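Local coordinates for fatty acid-binding protein homolog 8 (Caenorhabditis elegans, PDB 6C1Z) that binds unsaturated fatty acids such as oleic acid and carries them from the lysosome into the nucleus, activating transcription of genes that promote longevity, at residues Lys73-Ala78 against Ser83-Val88; Glu21-Glu26 against Ser109-Trp114; Asn56-Ser59 against Asn64-Ala67. One frame throughout, in Å; residues are numbered along the deposited sequence.

Interaction 1 (Lys73-Ala78 against Ser83-Val88); sequences KFVEIA and SYNTLV
Thr86 and Glu76 meet because of their first torsions: at Thr86 (chi1 -65°) OG1 lies beside the backbone N, while Glu76 runs extended with CG anti to its own N (chi1 176°). The threonine hydroxyl then donates to the carboxylate, Thr86 OG1 to Glu76 OE1 at 2.7 Å, and OE1 accepts through its anti lone pair, the one turned away from OE2. The same oxygen also takes a bond from Gln99, so OE1 of this buried residue is gripped by two donors, which probably restrains the carboxylate's rotation. Thr86 also packs on Phe74: its CB lies over a face of the ring, offset toward the rim, a CH-pi contact of 4.1 Å to the centroid, and CG2 reaches Phe74 CZ at 3.5 Å. Four backbone bonds hold the antiparallel hairpin, the shortest from Glu76 N to Tyr84 O at 2.8 Å. Toward the turn, Ala78 CB rests on Tyr84 CE1 at 3.7 Å, and the tyrosine OH is bonded to Asp80. Lys73 folds its chain so that CE packs on Leu87 CB. In the fatty acid-binding barrel, strand 83-91 also pairs with strand 94-101, whereas Phe74 and Glu76 meet strand 64-68 through side chains, on Leu66.

Interaction 2 (Glu21-Glu26 against Ser109-Trp114); sequences EEYLKE and SVFTTW. With SO4 (sulfate ion), chain C.
Tyr23 reaches across from the helix to strand 109-114 and brings its hydroxyl against two side chains, Ser109 and Phe111. Tyr23 has CG anti to the backbone N (chi1 164°), which sends the ring straight off the helix into the protein interior. The Ser109 hydroxyl comes to the edge of that ring, close to its plane, and Tyr23 OH and Ser109 OG form a short hydrogen bond of 2.6 Å. Both residues are buried, so each hydroxyl finds a polar partner in the other.

Phe111 approaches differently. Its side chain crosses that of Tyr23 at about a right angle and turns the rim of its ring to the phenol oxygen: Tyr23 OH lies near the Phe111 ring plane, 3.2 Å from CE1 and 3.5 Å from CZ. The ring's weakly positive C-H edge probably suits the phenol oxygen. Phe111 CE1 is also 4.0 Å from Tyr23 CZ. Phe111 in turn meets the Tyr124 ring, the two planes being nearly perpendicular.

At the start of the helix a sulfate, probably from the crystallisation liquor, accepts a nearly linear bond from Glu21 N to its O3 (2.9 Å, 176°). Phe20 N and Ser17 OG bind the same ion, and the helix dipole probably helps to hold it there.

The helical pair 20-27 and 31-39 caps the barrel, as in other fatty acid-binding proteins, and Lys25 and Glu26 open a nuclear localization signal assigned by similarity. Leu24 packs on Arg34 and Ala37 of helix 31-39. Tyr23 also touches Ser126, Val129 and Cys131, while strand 109-116 is flanked by strands 94-101 and 119-126.

Interaction 3 (Asn56-Ser59 against Asn64-Ala67); sequences NQYS and NKLA
Gln57 and Asn64 face each other as a hydrogen-bonded antiparallel pair, joined by two backbone bonds: Gln57 N to Asn64 O at 2.7 Å, nearly linear at 176°, and Asn64 N to Gln57 O at 2.8 Å. Asn64 O has a second, weaker visitor, since Asn56 CA makes a bent CA-H...O contact with it at 3.4 Å. On the face of Gln57 and Asn64 the two CB atoms are 4.3 Å apart, and beyond CB the glutamine chain leads away from its neighbour.

The other face carries Asn56 and Lys65, whose aliphatic chain lies alongside Asn56 and the end of Tyr58. Its CD is 3.9 Å from Asn56 CG and again 3.9 Å from Tyr58 OH, with the lysine crossing both side chains at a slant. Tyr58 starts off directed away from strand 64-67, but the length of its ring brings the hydroxyl back to Lys65 CD.

Strands 52-58 and 64-68 make a beta hairpin of the up-and-down barrel characteristic of this family, running almost exactly antiparallel here. Around the turn, Ser59 OG bonds to Lys62 O, Ser59 N to Asn63 OD1, and Lys62 NZ to Asn64 OD1. Farther along, Leu66 pairs through its backbone with Phe55, and on the flank of strand 52-58 opposite strand 64-68, backbone bonds to strand 43-49 tie Asn56 to Glu45 and Tyr58 to Thr43.

How the interactions relate
All three contacts reach the same antiparallel sheet, whose end strands 64-68 and 74-77 belong to interactions 3 and 1. These two hairpins follow one another in the chain, interaction 3 closing before interaction 1 opens, and both lie nested within the long loop closed by interaction 2. Their centres are about 14 Å apart, yet they touch where Leu66 CD1 packs 3.6 Å from Phe74 CE2, so side chains bridge the place between these strands where family barrels typically have a gap. Interaction 2, with its centre about 15 Å from each of the others, ties the helical cap to strand 109-116, on the opposite side of the chain's centre from interaction 3.

Interaction 1 (Lys73-Ala78 against Ser83-Val88)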
loop_
_atom_site.group_PDB
_atom_site.type_symbol
_atom_site.label_atom_id
_atom_site.label_comp_id
_atom_site.label_asym_id
_atom_site.label_seq_id
_atom_site.Cartn_x
_atom_site.Cartn_y
_atom_site.Cartn_z
ATOM N N LYS A 73 -3.158 3.755 15.708
ATOM C CA LYS A 73 -4.320 3.620 14.848
ATOM C C LYS A 73 -4.728 5.002 14.352
ATOM O O LYS A 73 -4.588 5.999 15.064
ATOM C CB LYS A 73 -5.463 2.975 15.637
ATOM C CG LYS A 73 -6.749 2.756 14.851
ATOM C CD LYS A 73 -6.668 1.599 13.872
ATOM C CE LYS A 73 -6.532 0.237 14.544
ATOM N NZ LYS A 73 -7.567 -0.047 15.562
ATOM N N PHE A 74 -5.198 5.067 13.109
ATOM C CA PHE A 74 -5.660 6.325 12.543
ATOM C C PHE A 74 -6.786 6.024 11.573
ATOM O O PHE A 74 -6.937 4.890 11.108
ATOM C CB PHE A 74 -4.506 7.084 11.867
ATOM C CG PHE A 74 -3.909 6.387 10.670
ATOM C CD1 PHE A 74 -2.995 5.354 10.830
ATOM C CD2 PHE A 74 -4.229 6.782 9.385
ATOM C CE1 PHE A 74 -2.434 4.729 9.730
ATOM C CE2 PHE A 74 -3.678 6.148 8.288
ATOM C CZ PHE A 74 -2.771 5.131 8.461
ATOM N N VAL A 75 -7.613 7.028 11.314
ATOM C CA VAL A 75 -8.645 6.888 10.298
ATOM C C VAL A 75 -8.017 7.231 8.958
ATOM O O VAL A 75 -7.537 8.353 8.756
ATOM C CB VAL A 75 -9.836 7.804 10.599
ATOM C CG1 VAL A 75 -10.938 7.592 9.575
ATOM C CG2 VAL A 75 -10.335 7.552 11.995
ATOM N N GLU A 76 -8.017 6.274 8.042
ATOM C CA GLU A 76 -7.454 6.460 6.718
ATOM C C GLU A 76 -8.577 6.689 5.724
ATOM O O GLU A 76 -9.528 5.901 5.663
ATOM C CB GLU A 76 -6.666 5.218 6.288
ATOM C CG GLU A 76 -6.128 5.309 4.860
ATOM C CD GLU A 76 -5.380 4.066 4.401
ATOM O OE1 GLU A 76 -5.347 3.047 5.143
ATOM O OE2 GLU A 76 -4.835 4.112 3.277
ATOM N N ILE A 77 -8.466 7.759 4.948
ATOM C CA ILE A 77 -9.284 7.920 3.757
ATOM C C ILE A 77 -8.483 7.300 2.618
ATOM O O ILE A 77 -7.525 7.886 2.116
ATOM C CB ILE A 77 -9.652 9.379 3.502
ATOM C CG1 ILE A 77 -10.702 9.821 4.521
ATOM C CG2 ILE A 77 -10.205 9.529 2.108
ATOM C CD1 ILE A 77 -10.205 10.000 5.952
ATOM N N ALA A 78 -8.847 6.084 2.246
ATOM C CA ALA A 78 -8.104 5.351 1.241
ATOM C C ALA A 78 -8.419 5.910 -0.134
ATOM O O ALA A 78 -9.365 6.684 -0.314
ATOM C CB ALA A 78 -8.455 3.871 1.317
ATOM N N SER A 83 -13.516 5.255 4.184
ATOM C CA SER A 83 -12.750 5.440 5.401
ATOM C C SER A 83 -12.541 4.105 6.095
ATOM O O SER A 83 -13.432 3.253 6.121
ATOM C CB SER A 83 -13.457 6.398 6.351
ATOM O OG SER A 83 -14.788 5.979 6.573
ATOM N N TYR A 84 -11.353 3.939 6.659
ATOM C CA TYR A 84 -10.955 2.702 7.310
ATOM C C TYR A 84 -10.266 3.046 8.621
ATOM O O TYR A 84 -9.746 4.156 8.795
ATOM C CB TYR A 84 -9.991 1.876 6.428
ATOM C CG TYR A 84 -10.592 1.439 5.118
ATOM C CD1 TYR A 84 -10.567 2.260 4.004
ATOM C CD2 TYR A 84 -11.198 0.205 4.995
ATOM C CE1 TYR A 84 -11.116 1.856 2.812
ATOM C CE2 TYR A 84 -11.749 -0.207 3.808
ATOM C CZ TYR A 84 -11.703 0.615 2.719
ATOM O OH TYR A 84 -12.273 0.214 1.529
ATOM N N ASN A 85 -10.203 2.070 9.523
ATOM C CA ASN A 85 -9.383 2.179 10.725
ATOM C C ASN A 85 -8.104 1.411 10.411
ATOM O O ASN A 85 -8.127 0.184 10.268
ATOM C CB ASN A 85 -10.080 1.589 11.949
ATOM C CG ASN A 85 -11.123 2.516 12.529
ATOM O OD1 ASN A 85 -10.851 3.680 12.787
ATOM N ND2 ASN A 85 -12.319 1.998 12.736
ATOM N N THR A 86 -6.993 2.128 10.259
ATOM C CA THR A 86 -5.742 1.549 9.789
ATOM C C THR A 86 -4.691 1.564 10.892
ATOM O O THR A 86 -4.609 2.500 11.685
ATOM C CB THR A 86 -5.264 2.309 8.548
ATOM O OG1 THR A 86 -6.222 2.097 7.493
ATOM C CG2 THR A 86 -3.898 1.817 8.111
ATOM N N LEU A 87 -3.893 0.504 10.949
ATOM C CA LEU A 87 -2.805 0.391 11.919
ATOM C C LEU A 87 -1.605 -0.184 11.188
ATOM O O LEU A 87 -1.702 -1.278 10.616
ATOM C CB LEU A 87 -3.215 -0.548 13.061
ATOM C CG LEU A 87 -2.149 -0.904 14.090
ATOM C CD1 LEU A 87 -1.604 0.311 14.789
ATOM C CD2 LEU A 87 -2.739 -1.859 15.108
ATOM N N VAL A 88 -0.472 0.527 11.212
ATOM C CA VAL A 88 0.763 0.082 10.557
ATOM C C VAL A 88 1.774 -0.273 11.629
ATOM O O VAL A 88 1.991 0.502 12.561
ATOM C CB VAL A 88 1.340 1.154 9.617
ATOM C CG1 VAL A 88 2.481 0.549 8.772
ATOM C CG2 VAL A 88 0.249 1.752 8.707
#

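Interaction 2 (Glu21-Glu26 against Ser109-Trp114)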
loop_
_atom_site.group_PDB
_atom_site.type_symbol
_atom_site.label_atom_id
_atom_site.label_comp_id
_atom_site.label_asym_id
_atom_site.label_seq_id
_atom_site.Cartn_x
_atom_site.Cartn_y
_atom_site.Cartn_z
ATOM N N GLU A 21 -5.879 -5.621 -10.358
ATOM C CA GLU A 21 -7.258 -5.340 -10.738
ATOM C C GLU A 21 -8.224 -6.251 -9.990
ATOM O O GLU A 21 -9.296 -5.805 -9.557
ATOM C CB GLU A 21 -7.417 -5.479 -12.255
ATOM C CG GLU A 21 -8.802 -5.105 -12.780
ATOM C CD GLU A 21 -8.920 -5.161 -14.301
ATOM O OE1 GLU A 21 -7.879 -5.199 -14.991
ATOM O OE2 GLU A 21 -10.061 -5.163 -14.802
ATOM N N GLU A 22 -7.854 -7.533 -9.819
ATOM C CA GLU A 22 -8.684 -8.494 -9.084
ATOM C C GLU A 22 -8.796 -8.116 -7.612
ATOM O O GLU A 22 -9.870 -8.265 -7.011
ATOM C CB GLU A 22 -8.104 -9.896 -9.237
ATOM C CG GLU A 22 -8.268 -10.499 -10.624
ATOM C CD GLU A 22 -9.724 -10.746 -10.998
ATOM O OE1 GLU A 22 -10.573 -10.865 -10.085
ATOM O OE2 GLU A 22 -10.016 -10.818 -12.211
ATOM N N TYR A 23 -7.708 -7.628 -7.020
ATOM C CA TYR A 23 -7.758 -7.111 -5.657
ATOM C C TYR A 23 -8.709 -5.919 -5.543
ATOM O O TYR A 23 -9.533 -5.845 -4.622
ATOM C CB TYR A 23 -6.338 -6.753 -5.164
ATOM C CG TYR A 23 -6.392 -5.887 -3.948
ATOM C CD1 TYR A 23 -6.604 -6.424 -2.691
ATOM C CD2 TYR A 23 -6.283 -4.511 -4.069
ATOM C CE1 TYR A 23 -6.699 -5.609 -1.581
ATOM C CE2 TYR A 23 -6.391 -3.685 -2.977
ATOM C CZ TYR A 23 -6.628 -4.239 -1.731
ATOM O OH TYR A 23 -6.742 -3.396 -0.654
ATOM N N LEU A 24 -8.612 -4.978 -6.468
ATOM C CA LEU A 24 -9.516 -3.834 -6.441
ATOM C C LEU A 24 -10.968 -4.273 -6.593
ATOM O O LEU A 24 -11.863 -3.739 -5.916
ATOM C CB LEU A 24 -9.121 -2.846 -7.531
ATOM C CG LEU A 24 -7.770 -2.157 -7.335
ATOM C CD1 LEU A 24 -7.485 -1.198 -8.503
ATOM C CD2 LEU A 24 -7.688 -1.408 -6.011
ATOM N N LYS A 25 -11.232 -5.248 -7.473
ATOM C CA LYS A 25 -12.588 -5.765 -7.598
ATOM C C LYS A 25 -13.054 -6.352 -6.276
ATOM O O LYS A 25 -14.184 -6.113 -5.838
ATOM C CB LYS A 25 -12.652 -6.822 -8.704
ATOM C CG LYS A 25 -14.043 -7.391 -8.981
ATOM C CD LYS A 25 -13.994 -8.345 -10.158
ATOM C CE LYS A 25 -15.319 -9.018 -10.414
ATOM N NZ LYS A 25 -15.166 -10.066 -11.462
ATOM N N GLU A 26 -12.187 -7.121 -5.616
ATOM C CA GLU A 26 -12.567 -7.779 -4.376
ATOM C C GLU A 26 -12.953 -6.765 -3.304
ATOM O O GLU A 26 -13.888 -7.001 -2.532
ATOM C CB GLU A 26 -11.413 -8.676 -3.915
ATOM C CG GLU A 26 -11.615 -9.387 -2.588
ATOM C CD GLU A 26 -12.623 -10.501 -2.678
ATOM O OE1 GLU A 26 -13.015 -10.882 -3.802
ATOM O OE2 GLU A 26 -13.028 -11.012 -1.613
ATOM N N SER A 109 -8.382 -5.025 4.412
ATOM C CA SER A 109 -7.198 -5.438 3.676
ATOM C C SER A 109 -5.995 -5.485 4.600
ATOM O O SER A 109 -5.955 -4.834 5.640
ATOM C CB SER A 109 -6.841 -4.473 2.541
ATOM O OG SER A 109 -7.808 -4.490 1.506
ATOM N N VAL A 110 -4.992 -6.277 4.194
ATOM C CA VAL A 110 -3.672 -6.267 4.829
ATOM C C VAL A 110 -2.646 -5.970 3.758
ATOM O O VAL A 110 -2.605 -6.658 2.733
ATOM C CB VAL A 110 -3.338 -7.601 5.520
ATOM C CG1 VAL A 110 -1.957 -7.531 6.159
ATOM C CG2 VAL A 110 -4.373 -7.899 6.565
ATOM N N PHE A 111 -1.817 -4.952 3.995
ATOM C CA PHE A 111 -0.751 -4.570 3.083
ATOM C C PHE A 111 0.588 -4.884 3.731
ATOM O O PHE A 111 0.813 -4.560 4.895
ATOM C CB PHE A 111 -0.813 -3.085 2.769
ATOM C CG PHE A 111 -2.164 -2.612 2.334
ATOM C CD1 PHE A 111 -2.781 -3.128 1.209
ATOM C CD2 PHE A 111 -2.834 -1.663 3.066
ATOM C CE1 PHE A 111 -4.048 -2.664 0.816
ATOM C CE2 PHE A 111 -4.095 -1.203 2.667
ATOM C CZ PHE A 111 -4.681 -1.703 1.551
ATOM N N THR A 112 1.471 -5.547 2.997
ATOM C CA THR A 112 2.793 -5.872 3.509
ATOM C C THR A 112 3.814 -5.312 2.549
ATOM O O THR A 112 3.695 -5.534 1.343
ATOM C CB THR A 112 2.958 -7.383 3.637
ATOM O OG1 THR A 112 1.879 -7.911 4.420
ATOM C CG2 THR A 112 4.288 -7.711 4.316
ATOM N N THR A 113 4.801 -4.577 3.079
ATOM C CA THR A 113 5.852 -3.974 2.270
ATOM C C THR A 113 7.182 -4.442 2.827
ATOM O O THR A 113 7.447 -4.315 4.017
ATOM C CB THR A 113 5.760 -2.452 2.295
ATOM O OG1 THR A 113 4.459 -2.046 1.844
ATOM C CG2 THR A 113 6.767 -1.807 1.399
ATOM N N TRP A 114 8.029 -4.971 1.946
ATOM C CA TRP A 114 9.295 -5.528 2.401
ATOM C C TRP A 114 10.325 -5.374 1.294
ATOM O O TRP A 114 10.012 -5.071 0.156
ATOM C CB TRP A 114 9.144 -6.964 2.937
ATOM C CG TRP A 114 9.015 -8.055 1.916
ATOM C CD1 TRP A 114 10.006 -8.917 1.510
ATOM C CD2 TRP A 114 7.836 -8.443 1.196
ATOM N NE1 TRP A 114 9.514 -9.778 0.572
ATOM C CE2 TRP A 114 8.181 -9.554 0.394
ATOM C CE3 TRP A 114 6.511 -7.975 1.175
ATOM C CZ2 TRP A 114 7.275 -10.168 -0.464
ATOM C CZ3 TRP A 114 5.602 -8.605 0.351
ATOM C CH2 TRP A 114 5.990 -9.700 -0.465
HETATM S S SO4 C . -2.586 -6.484 -12.729
HETATM O O1 SO4 C . -2.062 -5.244 -13.289
HETATM O O2 SO4 C . -1.826 -6.761 -11.505
HETATM O O3 SO4 C . -4.009 -6.368 -12.476
HETATM O O4 SO4 C . -2.323 -7.539 -13.714
#

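Interaction 3 (Asn56-Ser59 against Asn64-Ala67)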
loop_
_atom_site.group_PDB
_atom_site.type_symbol
_atom_site.label_atom_id
_atom_site.label_comp_id
_atom_site.label_asym_id
_atom_site.label_seq_id
_atom_site.Cartn_x
_atom_site.Cartn_y
_atom_site.Cartn_z
ATOM N N ASN A 56 3.774 7.839 -0.183
ATOM C CA ASN A 56 3.048 8.606 -1.172
ATOM C C ASN A 56 3.167 7.913 -2.515
ATOM O O ASN A 56 4.278 7.694 -3.008
ATOM C CB ASN A 56 3.623 10.018 -1.247
ATOM C CG ASN A 56 3.472 10.772 0.046
ATOM O OD1 ASN A 56 2.579 10.493 0.839
ATOM N ND2 ASN A 56 4.329 11.761 0.256
ATOM N N GLN A 57 2.041 7.641 -3.144
ATOM C CA GLN A 57 2.025 6.961 -4.429
ATOM C C GLN A 57 1.574 7.955 -5.486
ATOM O O GLN A 57 0.534 8.599 -5.331
ATOM C CB GLN A 57 1.083 5.761 -4.391
ATOM C CG GLN A 57 1.186 4.842 -5.586
ATOM C CD GLN A 57 0.933 3.396 -5.219
ATOM O OE1 GLN A 57 0.117 2.718 -5.842
ATOM N NE2 GLN A 57 1.628 2.918 -4.200
ATOM N N TYR A 58 2.351 8.090 -6.551
ATOM C CA TYR A 58 2.037 9.061 -7.597
ATOM C C TYR A 58 1.755 8.369 -8.920
ATOM O O TYR A 58 2.503 7.483 -9.338
ATOM C CB TYR A 58 3.186 10.055 -7.805
ATOM C CG TYR A 58 3.442 10.914 -6.597
ATOM C CD1 TYR A 58 2.655 12.034 -6.353
ATOM C CD2 TYR A 58 4.472 10.630 -5.725
ATOM C CE1 TYR A 58 2.878 12.841 -5.253
ATOM C CE2 TYR A 58 4.717 11.446 -4.612
ATOM C CZ TYR A 58 3.896 12.532 -4.381
ATOM O OH TYR A 58 4.149 13.322 -3.282
ATOM N N SER A 59 0.708 8.803 -9.612
ATOM C CA SER A 59 0.425 8.246 -10.928
ATOM C C SER A 59 -0.447 9.213 -11.711
ATOM O O SER A 59 -0.997 10.166 -11.159
ATOM C CB SER A 59 -0.286 6.896 -10.832
ATOM O OG SER A 59 -1.670 7.053 -10.534
ATOM N N ASN A 64 -1.894 9.342 -4.146
ATOM C CA ASN A 64 -2.400 8.810 -2.885
ATOM C C ASN A 64 -1.317 9.011 -1.845
ATOM O O ASN A 64 -0.268 8.364 -1.910
ATOM C CB ASN A 64 -2.706 7.321 -2.995
ATOM C CG ASN A 64 -3.556 6.992 -4.186
ATOM O OD1 ASN A 64 -4.465 7.739 -4.539
ATOM N ND2 ASN A 64 -3.265 5.864 -4.822
ATOM N N LYS A 65 -1.581 9.872 -0.874
ATOM C CA LYS A 65 -0.597 10.203 0.140
ATOM C C LYS A 65 -1.077 9.664 1.475
ATOM O O LYS A 65 -2.213 9.911 1.891
ATOM C CB LYS A 65 -0.356 11.712 0.197
ATOM C CG LYS A 65 0.035 12.297 -1.166
ATOM C CD LYS A 65 0.907 13.548 -1.051
ATOM C CE LYS A 65 0.137 14.736 -0.492
ATOM N NZ LYS A 65 0.977 15.969 -0.411
ATOM N N LEU A 66 -0.229 8.896 2.121
ATOM C CA LEU A 66 -0.562 8.289 3.392
ATOM C C LEU A 66 0.501 8.707 4.385
ATOM O O LEU A 66 1.692 8.499 4.141
ATOM C CB LEU A 66 -0.580 6.771 3.228
ATOM C CG LEU A 66 -0.890 5.961 4.477
ATOM C CD1 LEU A 66 -2.284 6.245 4.983
ATOM C CD2 LEU A 66 -0.741 4.489 4.149
ATOM N N ALA A 67 0.075 9.251 5.507
ATOM C CA ALA A 67 0.939 9.608 6.615
ATOM C C ALA A 67 0.509 8.784 7.821
ATOM O O ALA A 67 -0.688 8.570 8.042
ATOM C CB ALA A 67 0.805 11.099 6.941
#